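Local coordinates for protein type-iv like pilin ttha1219 (PDB 5G23) that is a type IV-like pilin, probably a structural subunit of pilus-type filaments linked to natural competence and DNA uptake, at residues W86-A91 / G102-T107; Y149-T154 / A169-S174; A175-L180 / L226-T231. All blocks are in the same frame, centred on the assembly; numbering follows the deposited sequence.

Contact 1 (W86-A91 / G102-T107); sequences WFLCEA and GEVRGT
F87 and R105 sit opposite each other as the hydrogen-bonded pair of an antiparallel ladder, part of a long-looped beta hairpin formed by the consecutive strands 82-88 and 104-112 inside the larger beta sheet of the pilin. F87 N donates to R105 O over 3.0 Å, and R105 N returns a straighter bond of 2.8 Å to F87 O. Past the pair, C89 N donates to E103 O at 2.9 Å.

R105 can be followed outward along its chain. Its CB lies over one face of the F87 ring, displaced toward the rim, and makes a CH-pi contact in which CZ is 3.9 Å from CB. With chi1 at -72°, CG stands beside the backbone N and comes within 3.4 Å of C89 SG; CD touches the same sulfur. This sulfur is bridged to C97, so the arginine stem runs against a disulfide. The chain bends at chi3, about the CG-CD bond, and its end leads away from F87, its guanidinium turned 54° from the phenyl plane, and NH1 bonds to S100 OG in the connecting loop.

W86, L88 and V104 occupy the other face of the sheet. The indole of W86 slants across G106, which has no side chain, so CD1 meets G106 CA directly at 3.5 Å. Its NE1 is held by C126 O, while W86 CB packs more loosely on V104 CG1. Beyond the L88-V104 pair, G102 N donates to C89 O at 2.7 Å, a bond across the base of the connection between the two strands. Alongside it, L88 CD1 rests against the G102 peptide, 3.5 Å from G102 C.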
loop_
_atom_site.group_PDB
_atom_site.type_symbol
_atom_site.label_atom_id
_atom_site.label_comp_id
_atom_site.label_asym_id
_atom_site.label_seq_id
_atom_site.Cartn_x
_atom_site.Cartn_y
_atom_site.Cartn_z
ATOM N N TRP B 86 -1.216 8.958 -15.234
ATOM C CA TRP B 86 0.187 8.860 -15.750
ATOM C C TRP B 86 1.024 9.894 -14.998
ATOM O O TRP B 86 0.511 10.925 -14.483
ATOM C CB TRP B 86 0.217 9.084 -17.251
ATOM C CG TRP B 86 -0.498 8.067 -18.037
ATOM C CD1 TRP B 86 0.042 6.975 -18.624
ATOM C CD2 TRP B 86 -1.911 8.011 -18.305
ATOM N NE1 TRP B 86 -0.942 6.216 -19.214
ATOM C CE2 TRP B 86 -2.149 6.853 -19.047
ATOM C CE3 TRP B 86 -3.000 8.832 -17.946
ATOM C CZ2 TRP B 86 -3.420 6.484 -19.459
ATOM C CZ3 TRP B 86 -4.251 8.511 -18.397
ATOM C CH2 TRP B 86 -4.466 7.303 -19.135
ATOM N N PHE B 87 2.296 9.634 -14.907
ATOM C CA PHE B 87 3.259 10.542 -14.267
ATOM C C PHE B 87 4.664 10.242 -14.778
ATOM O O PHE B 87 4.928 9.173 -15.330
ATOM C CB PHE B 87 3.225 10.404 -12.749
ATOM C CG PHE B 87 3.415 8.969 -12.282
ATOM C CD1 PHE B 87 2.366 8.080 -12.263
ATOM C CD2 PHE B 87 4.642 8.531 -11.881
ATOM C CE1 PHE B 87 2.536 6.736 -11.862
ATOM C CE2 PHE B 87 4.832 7.213 -11.434
ATOM C CZ PHE B 87 3.781 6.315 -11.458
ATOM N N LEU B 88 5.558 11.201 -14.590
ATOM C CA LEU B 88 6.946 11.063 -14.935
ATOM C C LEU B 88 7.697 10.462 -13.771
ATOM O O LEU B 88 7.537 10.854 -12.638
ATOM C CB LEU B 88 7.571 12.413 -15.230
ATOM C CG LEU B 88 9.012 12.321 -15.770
ATOM C CD1 LEU B 88 9.024 11.770 -17.173
ATOM C CD2 LEU B 88 9.720 13.668 -15.737
ATOM N N CYS B 89 8.501 9.474 -14.043
ATOM C CA CYS B 89 9.336 8.890 -13.010
ATOM C C CYS B 89 10.628 9.661 -12.745
ATOM O O CYS B 89 11.361 9.886 -13.663
ATOM C CB CYS B 89 9.650 7.469 -13.422
ATOM S SG CYS B 89 8.291 6.402 -13.127
ATOM N N GLU B 90 10.900 9.993 -11.477
ATOM C CA GLU B 90 12.204 10.524 -10.978
ATOM C C GLU B 90 12.843 9.399 -10.144
ATOM O O GLU B 90 12.191 8.827 -9.254
ATOM C CB GLU B 90 12.007 11.758 -10.057
ATOM C CG GLU B 90 13.258 12.494 -9.441
ATOM C CD GLU B 90 12.924 13.972 -9.019
ATOM O OE1 GLU B 90 11.739 14.337 -9.331
ATOM O OE2 GLU B 90 13.745 14.793 -8.422
ATOM N N ALA B 91 14.088 9.061 -10.432
ATOM C CA ALA B 91 14.785 8.014 -9.676
ATOM C C ALA B 91 14.688 8.196 -8.142
ATOM O O ALA B 91 14.721 9.323 -7.642
ATOM C CB ALA B 91 16.242 7.961 -10.088
ATOM N N GLY B 102 13.100 9.250 -15.682
ATOM C CA GLY B 102 12.812 10.208 -16.761
ATOM C C GLY B 102 11.831 9.734 -17.813
ATOM O O GLY B 102 11.746 10.284 -18.914
ATOM N N GLU B 103 11.105 8.692 -17.478
ATOM C CA GLU B 103 10.090 8.094 -18.369
ATOM C C GLU B 103 8.683 8.116 -17.753
ATOM O O GLU B 103 8.511 8.012 -16.537
ATOM C CB GLU B 103 10.558 6.679 -18.730
ATOM C CG GLU B 103 11.730 6.751 -19.689
ATOM C CD GLU B 103 12.446 5.410 -19.904
ATOM O OE1 GLU B 103 12.099 4.386 -19.225
ATOM O OE2 GLU B 103 13.381 5.414 -20.758
ATOM N N VAL B 104 7.685 8.129 -18.627
ATOM C CA VAL B 104 6.283 8.159 -18.200
ATOM C C VAL B 104 5.792 6.782 -17.806
ATOM O O VAL B 104 6.077 5.778 -18.482
ATOM C CB VAL B 104 5.413 8.656 -19.383
ATOM C CG1 VAL B 104 3.950 8.717 -18.985
ATOM C CG2 VAL B 104 5.858 10.011 -19.836
ATOM N N ARG B 105 5.044 6.703 -16.705
ATOM C CA ARG B 105 4.406 5.492 -16.287
ATOM C C ARG B 105 2.894 5.713 -16.130
ATOM O O ARG B 105 2.470 6.810 -15.872
ATOM C CB ARG B 105 4.948 5.059 -14.971
ATOM C CG ARG B 105 6.364 4.542 -15.241
ATOM C CD ARG B 105 6.807 3.552 -14.202
ATOM N NE ARG B 105 5.910 2.418 -14.282
ATOM C CZ ARG B 105 6.186 1.298 -14.930
ATOM N NH1 ARG B 105 7.339 1.154 -15.567
ATOM N NH2 ARG B 105 5.279 0.323 -14.914
ATOM N N GLY B 106 2.134 4.654 -16.338
ATOM C CA GLY B 106 0.701 4.656 -16.141
ATOM C C GLY B 106 0.290 3.732 -15.020
ATOM O O GLY B 106 0.954 2.745 -14.681
ATOM N N THR B 107 -0.886 4.005 -14.520
ATOM C CA THR B 107 -1.480 3.252 -13.470
ATOM C C THR B 107 -2.978 3.258 -13.660
ATOM O O THR B 107 -3.560 4.268 -14.100
ATOM C CB THR B 107 -1.046 3.843 -12.094
ATOM O OG1 THR B 107 -1.386 2.906 -11.057
ATOM C CG2 THR B 107 -1.699 5.195 -11.806
#

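Contact 2 (Y149-T154 / A169-S174); sequences YLEGGT and ASPKVS
E151 meets P171 because its CG is anti to the backbone N (chi1 180°) and the chain stays extended beyond it, which carries OE2 to 3.4 Å from P171 CB. In S174 the first torsion is 72°, placing OG between the backbone N and the carbonyl carbon, and the hydroxyl oxygen thus comes to L150 CD2 at 3.5 Å. The E151 and P171 side chains cross at about a right angle. The stem of E151 also passes K172 O, and its OE1 forms a salt bridge with K156.

Here strand 141-151 ends in a beta hairpin, closed by a type I' turn from E151 to T154 with G152 and G153 at its centre. Facing it, the chain leaves strand 168-170 of the larger sheet and, through a cis peptide before P171, enters strand 173-184 of the four-stranded sheet. S174 N donates to L150 O at 2.9 Å in a nearly straight bond. Further out, water takes over from direct pairing: one molecule accepts from G152 N and donates to K172 O at 2.6 Å, and another links K172 N to E151 OE2. Y149 and V173 pack crosswise, CD2 of the tyrosine 3.9 Å from V173 CG2. K172 itself folds back, its NZ bonding to A169 O at 2.7 Å.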
loop_
_atom_site.group_PDB
_atom_site.type_symbol
_atom_site.label_atom_id
_atom_site.label_comp_id
_atom_site.label_asym_id
_atom_site.label_seq_id
_atom_site.Cartn_x
_atom_site.Cartn_y
_atom_site.Cartn_z
ATOM N N TYR B 149 -14.258 13.883 -8.256
ATOM C CA TYR B 149 -13.178 14.812 -8.300
ATOM C C TYR B 149 -13.634 16.235 -7.939
ATOM O O TYR B 149 -14.791 16.630 -8.156
ATOM C CB TYR B 149 -12.495 14.792 -9.677
ATOM C CG TYR B 149 -13.347 15.257 -10.813
ATOM C CD1 TYR B 149 -14.130 14.364 -11.507
ATOM C CD2 TYR B 149 -13.258 16.596 -11.319
ATOM C CE1 TYR B 149 -14.880 14.771 -12.579
ATOM C CE2 TYR B 149 -13.974 16.985 -12.420
ATOM C CZ TYR B 149 -14.760 16.040 -13.045
ATOM O OH TYR B 149 -15.522 16.422 -14.104
ATOM N N LEU B 150 -12.694 17.006 -7.423
ATOM C CA LEU B 150 -12.986 18.349 -6.959
ATOM C C LEU B 150 -12.408 19.324 -7.957
ATOM O O LEU B 150 -11.195 19.343 -8.208
ATOM C CB LEU B 150 -12.382 18.582 -5.581
ATOM C CG LEU B 150 -12.591 19.961 -4.946
ATOM C CD1 LEU B 150 -14.080 20.313 -4.826
ATOM C CD2 LEU B 150 -11.932 19.995 -3.600
ATOM N N GLU B 151 -13.267 20.108 -8.599
ATOM C CA GLU B 151 -12.829 21.106 -9.585
ATOM C C GLU B 151 -13.320 22.473 -9.149
ATOM O O GLU B 151 -14.536 22.713 -9.063
ATOM C CB GLU B 151 -13.384 20.834 -10.970
ATOM C CG GLU B 151 -12.940 21.872 -12.008
ATOM C CD GLU B 151 -13.681 21.771 -13.311
ATOM O OE1 GLU B 151 -14.459 20.821 -13.493
ATOM O OE2 GLU B 151 -13.460 22.665 -14.167
ATOM N N GLY B 152 -12.397 23.349 -8.792
ATOM C CA GLY B 152 -12.779 24.705 -8.357
ATOM C C GLY B 152 -13.773 24.766 -7.225
ATOM O O GLY B 152 -14.688 25.553 -7.303
ATOM N N GLY B 153 -13.670 23.942 -6.199
ATOM C CA GLY B 153 -14.711 23.999 -5.177
ATOM C C GLY B 153 -16.001 23.203 -5.407
ATOM O O GLY B 153 -16.768 23.081 -4.496
ATOM N N THR B 154 -16.246 22.645 -6.618
ATOM C CA THR B 154 -17.381 21.789 -6.858
ATOM C C THR B 154 -16.962 20.294 -7.045
ATOM O O THR B 154 -16.121 19.974 -7.878
ATOM C CB THR B 154 -18.092 22.227 -8.149
ATOM O OG1 THR B 154 -18.527 23.563 -7.962
ATOM C CG2 THR B 154 -19.300 21.383 -8.457
ATOM N N ALA B 169 -3.195 23.113 -16.202
ATOM C CA ALA B 169 -4.029 21.950 -16.218
ATOM C C ALA B 169 -5.403 22.293 -16.763
ATOM O O ALA B 169 -5.934 23.366 -16.494
ATOM C CB ALA B 169 -4.156 21.362 -14.814
ATOM N N SER B 170 -6.013 21.344 -17.470
ATOM C CA SER B 170 -7.354 21.534 -17.987
ATOM C C SER B 170 -8.160 20.249 -17.931
ATOM O O SER B 170 -7.814 19.262 -18.619
ATOM C CB SER B 170 -7.265 22.041 -19.426
ATOM O OG SER B 170 -8.558 22.326 -19.903
ATOM N N PRO B 171 -9.235 20.217 -17.116
ATOM C CA PRO B 171 -9.571 21.231 -16.088
ATOM C C PRO B 171 -8.628 21.143 -14.895
ATOM O O PRO B 171 -7.803 20.235 -14.862
ATOM C CB PRO B 171 -10.966 20.816 -15.642
ATOM C CG PRO B 171 -10.948 19.338 -15.808
ATOM C CD PRO B 171 -10.201 19.109 -17.107
ATOM N N LYS B 172 -8.805 22.028 -13.926
ATOM C CA LYS B 172 -7.987 22.056 -12.726
ATOM C C LYS B 172 -8.615 21.182 -11.657
ATOM O O LYS B 172 -9.617 21.535 -11.046
ATOM C CB LYS B 172 -7.807 23.476 -12.145
ATOM C CG LYS B 172 -6.626 24.245 -12.675
ATOM C CD LYS B 172 -6.974 25.004 -13.939
ATOM C CE LYS B 172 -5.788 25.856 -14.465
ATOM N NZ LYS B 172 -5.801 26.040 -15.944
ATOM N N VAL B 173 -8.027 20.032 -11.391
ATOM C CA VAL B 173 -8.549 19.106 -10.425
ATOM C C VAL B 173 -7.686 19.152 -9.186
ATOM O O VAL B 173 -6.511 18.934 -9.242
ATOM C CB VAL B 173 -8.570 17.655 -10.985
ATOM C CG1 VAL B 173 -8.942 16.650 -9.914
ATOM C CG2 VAL B 173 -9.555 17.556 -12.144
ATOM N N SER B 174 -8.262 19.477 -8.072
ATOM C CA SER B 174 -7.478 19.662 -6.860
ATOM C C SER B 174 -7.425 18.410 -5.975
ATOM O O SER B 174 -6.554 18.330 -5.114
ATOM C CB SER B 174 -7.929 20.916 -6.126
ATOM O OG SER B 174 -9.153 20.753 -5.545
HETATM O O HOH W 1 -10.540 24.118 -14.092
HETATM O O HOH W 2 -9.800 23.091 -8.935
#

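Contact 3 (A175-L180 / L226-T231); sequences ALALYL and LWIVQT
The indole of W227 carries L178 on one face and L180 at its edge. L178 CB stands almost directly above the six-membered ring, 3.6 Å from its centroid and 10° off the normal, in a CH-pi contact. L180 CG lies in the ring plane at the edge, and its CD1 reaches W227 CH2 at 3.6 Å. W227 adopts a chi1 of 71°, which sets CG between its own backbone N and carbonyl carbon; the ring lies back over the partner strand, with CE3 only 3.2 Å from L178 O. The Y179 ring, on the opposite side of the sheet, has L226 CB at its edge, and its OH is bonded to E224.

Between these two faces runs a regular antiparallel ladder. L176 with V229 and L178 with W227 are its hydrogen-bonded pairs, each joined by two backbone bonds; the straightest is L178 N to W227 O, 2.9 Å long with an angle of 177° at the hydrogen. V229 CG2 fills in beside L178 CD1 at 3.7 Å, extending the apolar layer that W227 begins. On the reverse face small alanines meet branched chains: A177 CB is 3.6 Å from I228 CD1. At the ladder's end T231 CG2 packs on L176 CG, while T231 OG1 bonds to V173 O.

This buried pairing belongs to the four-stranded sheet of the pilin domain. Helix 44-61 covers the face of L178, L180, W227 and V229, contributing L60, T52, A53 and A57. Loop residues L199, L205 and L212 touch the side of L226, A177 and Y179, and strand 141-151 borders strand 173-184 on its other flank, opposite strand 221-230.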
loop_
_atom_site.group_PDB
_atom_site.type_symbol
_atom_site.label_atom_id
_atom_site.label_comp_id
_atom_site.label_asym_id
_atom_site.label_seq_id
_atom_site.Cartn_x
_atom_site.Cartn_y
_atom_site.Cartn_z
ATOM N N ALA B 175 -8.407 17.523 -6.114
ATOM C CA ALA B 175 -8.504 16.311 -5.264
ATOM C C ALA B 175 -9.399 15.274 -5.846
ATOM O O ALA B 175 -10.245 15.585 -6.691
ATOM C CB ALA B 175 -8.936 16.664 -3.864
ATOM N N LEU B 176 -9.237 14.034 -5.397
ATOM C CA LEU B 176 -10.108 12.910 -5.735
ATOM C C LEU B 176 -10.721 12.412 -4.432
ATOM O O LEU B 176 -10.049 12.441 -3.396
ATOM C CB LEU B 176 -9.364 11.767 -6.379
ATOM C CG LEU B 176 -8.625 12.073 -7.677
ATOM C CD1 LEU B 176 -7.873 10.844 -8.131
ATOM C CD2 LEU B 176 -9.594 12.524 -8.769
ATOM N N ALA B 177 -11.953 11.998 -4.517
ATOM C CA ALA B 177 -12.593 11.263 -3.455
ATOM C C ALA B 177 -12.834 9.846 -3.921
ATOM O O ALA B 177 -13.420 9.612 -4.987
ATOM C CB ALA B 177 -13.905 11.894 -3.058
ATOM N N LEU B 178 -12.384 8.882 -3.126
ATOM C CA LEU B 178 -12.544 7.481 -3.412
ATOM C C LEU B 178 -13.386 6.800 -2.326
ATOM O O LEU B 178 -13.276 7.157 -1.143
ATOM C CB LEU B 178 -11.185 6.814 -3.522
ATOM C CG LEU B 178 -10.420 7.373 -4.714
ATOM C CD1 LEU B 178 -9.467 8.399 -4.181
ATOM C CD2 LEU B 178 -9.661 6.295 -5.397
ATOM N N TYR B 179 -14.266 5.901 -2.764
ATOM C CA TYR B 179 -15.172 5.188 -1.867
ATOM C C TYR B 179 -15.163 3.704 -2.202
ATOM O O TYR B 179 -15.277 3.330 -3.337
ATOM C CB TYR B 179 -16.604 5.741 -1.995
ATOM C CG TYR B 179 -17.614 4.955 -1.224
ATOM C CD1 TYR B 179 -17.860 5.212 0.111
ATOM C CD2 TYR B 179 -18.358 3.928 -1.851
ATOM C CE1 TYR B 179 -18.780 4.483 0.842
ATOM C CE2 TYR B 179 -19.300 3.189 -1.144
ATOM C CZ TYR B 179 -19.536 3.495 0.199
ATOM O OH TYR B 179 -20.393 2.764 0.885
ATOM N N LEU B 180 -15.046 2.870 -1.142
ATOM C CA LEU B 180 -15.211 1.456 -1.252
ATOM C C LEU B 180 -16.268 0.964 -0.243
ATOM O O LEU B 180 -16.326 1.453 0.924
ATOM C CB LEU B 180 -13.887 0.754 -0.945
ATOM C CG LEU B 180 -12.800 0.827 -2.003
ATOM C CD1 LEU B 180 -11.464 0.375 -1.426
ATOM C CD2 LEU B 180 -13.232 -0.059 -3.174
ATOM N N LEU B 226 -14.416 6.072 2.861
ATOM C CA LEU B 226 -14.244 7.257 1.997
ATOM C C LEU B 226 -12.914 7.912 2.334
ATOM O O LEU B 226 -12.639 8.193 3.501
ATOM C CB LEU B 226 -15.355 8.265 2.220
ATOM C CG LEU B 226 -15.295 9.599 1.469
ATOM C CD1 LEU B 226 -15.541 9.386 0.003
ATOM C CD2 LEU B 226 -16.287 10.578 2.025
ATOM N N TRP B 227 -12.102 8.228 1.305
ATOM C CA TRP B 227 -10.884 8.953 1.543
ATOM C C TRP B 227 -10.621 9.967 0.419
ATOM O O TRP B 227 -11.049 9.735 -0.707
ATOM C CB TRP B 227 -9.729 7.995 1.832
ATOM C CG TRP B 227 -9.205 7.170 0.688
ATOM C CD1 TRP B 227 -8.029 7.338 0.140
ATOM C CD2 TRP B 227 -9.771 6.021 0.083
ATOM N NE1 TRP B 227 -7.806 6.433 -0.833
ATOM C CE2 TRP B 227 -8.878 5.592 -0.887
ATOM C CE3 TRP B 227 -10.998 5.347 0.206
ATOM C CZ2 TRP B 227 -9.128 4.504 -1.710
ATOM C CZ3 TRP B 227 -11.230 4.207 -0.550
ATOM C CH2 TRP B 227 -10.306 3.797 -1.531
ATOM N N ILE B 228 -9.948 11.045 0.775
ATOM C CA ILE B 228 -9.674 12.132 -0.107
ATOM C C ILE B 228 -8.198 12.155 -0.381
ATOM O O ILE B 228 -7.390 12.043 0.531
ATOM C CB ILE B 228 -10.022 13.473 0.533
ATOM C CG1 ILE B 228 -11.435 13.461 1.053
ATOM C CG2 ILE B 228 -9.765 14.561 -0.507
ATOM C CD1 ILE B 228 -12.504 13.074 0.025
ATOM N N VAL B 229 -7.849 12.223 -1.649
ATOM C CA VAL B 229 -6.463 12.270 -2.124
ATOM C C VAL B 229 -6.214 13.574 -2.828
ATOM O O VAL B 229 -6.895 13.873 -3.820
ATOM C CB VAL B 229 -6.193 11.140 -3.112
ATOM C CG1 VAL B 229 -4.726 11.160 -3.479
ATOM C CG2 VAL B 229 -6.495 9.785 -2.487
ATOM N N GLN B 230 -5.279 14.401 -2.318
ATOM C CA GLN B 230 -4.978 15.660 -2.967
ATOM C C GLN B 230 -4.232 15.330 -4.266
ATOM O O GLN B 230 -3.477 14.341 -4.328
ATOM C CB GLN B 230 -4.172 16.588 -2.041
ATOM C CG GLN B 230 -4.831 16.887 -0.747
ATOM C CD GLN B 230 -6.129 17.631 -0.884
ATOM O OE1 GLN B 230 -7.116 17.190 -0.318
ATOM N NE2 GLN B 230 -6.175 18.702 -1.655
ATOM N N THR B 231 -4.427 16.165 -5.297
ATOM C CA THR B 231 -3.786 15.970 -6.552
ATOM C C THR B 231 -3.104 17.269 -6.997
ATOM O O THR B 231 -3.473 17.883 -7.998
ATOM C CB THR B 231 -4.784 15.480 -7.612
ATOM O OG1 THR B 231 -5.862 16.404 -7.706
ATOM C CG2 THR B 231 -5.346 14.084 -7.287
#

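Overall arrangement
After helix 44-61, the chain enters the seven-stranded sheet, where contact 1 closes the short loop 92-101 between two adjacent strands. Contact 2 follows and closes a longer excursion, residues 155-168, that completes the hairpin of the four-stranded sheet, crosses to the larger sheet and comes back. Contact 3 comes last and spans the longest interval, 181-225, which includes helix 207-210. All three loops lie in series, with no nesting or crossing. Contacts 2 and 3 share strand 173-184 and join directly through L150 N and A175 O, 2.9 Å apart. Contact 1 stands apart, its centre about 21 Å from that of contact 3.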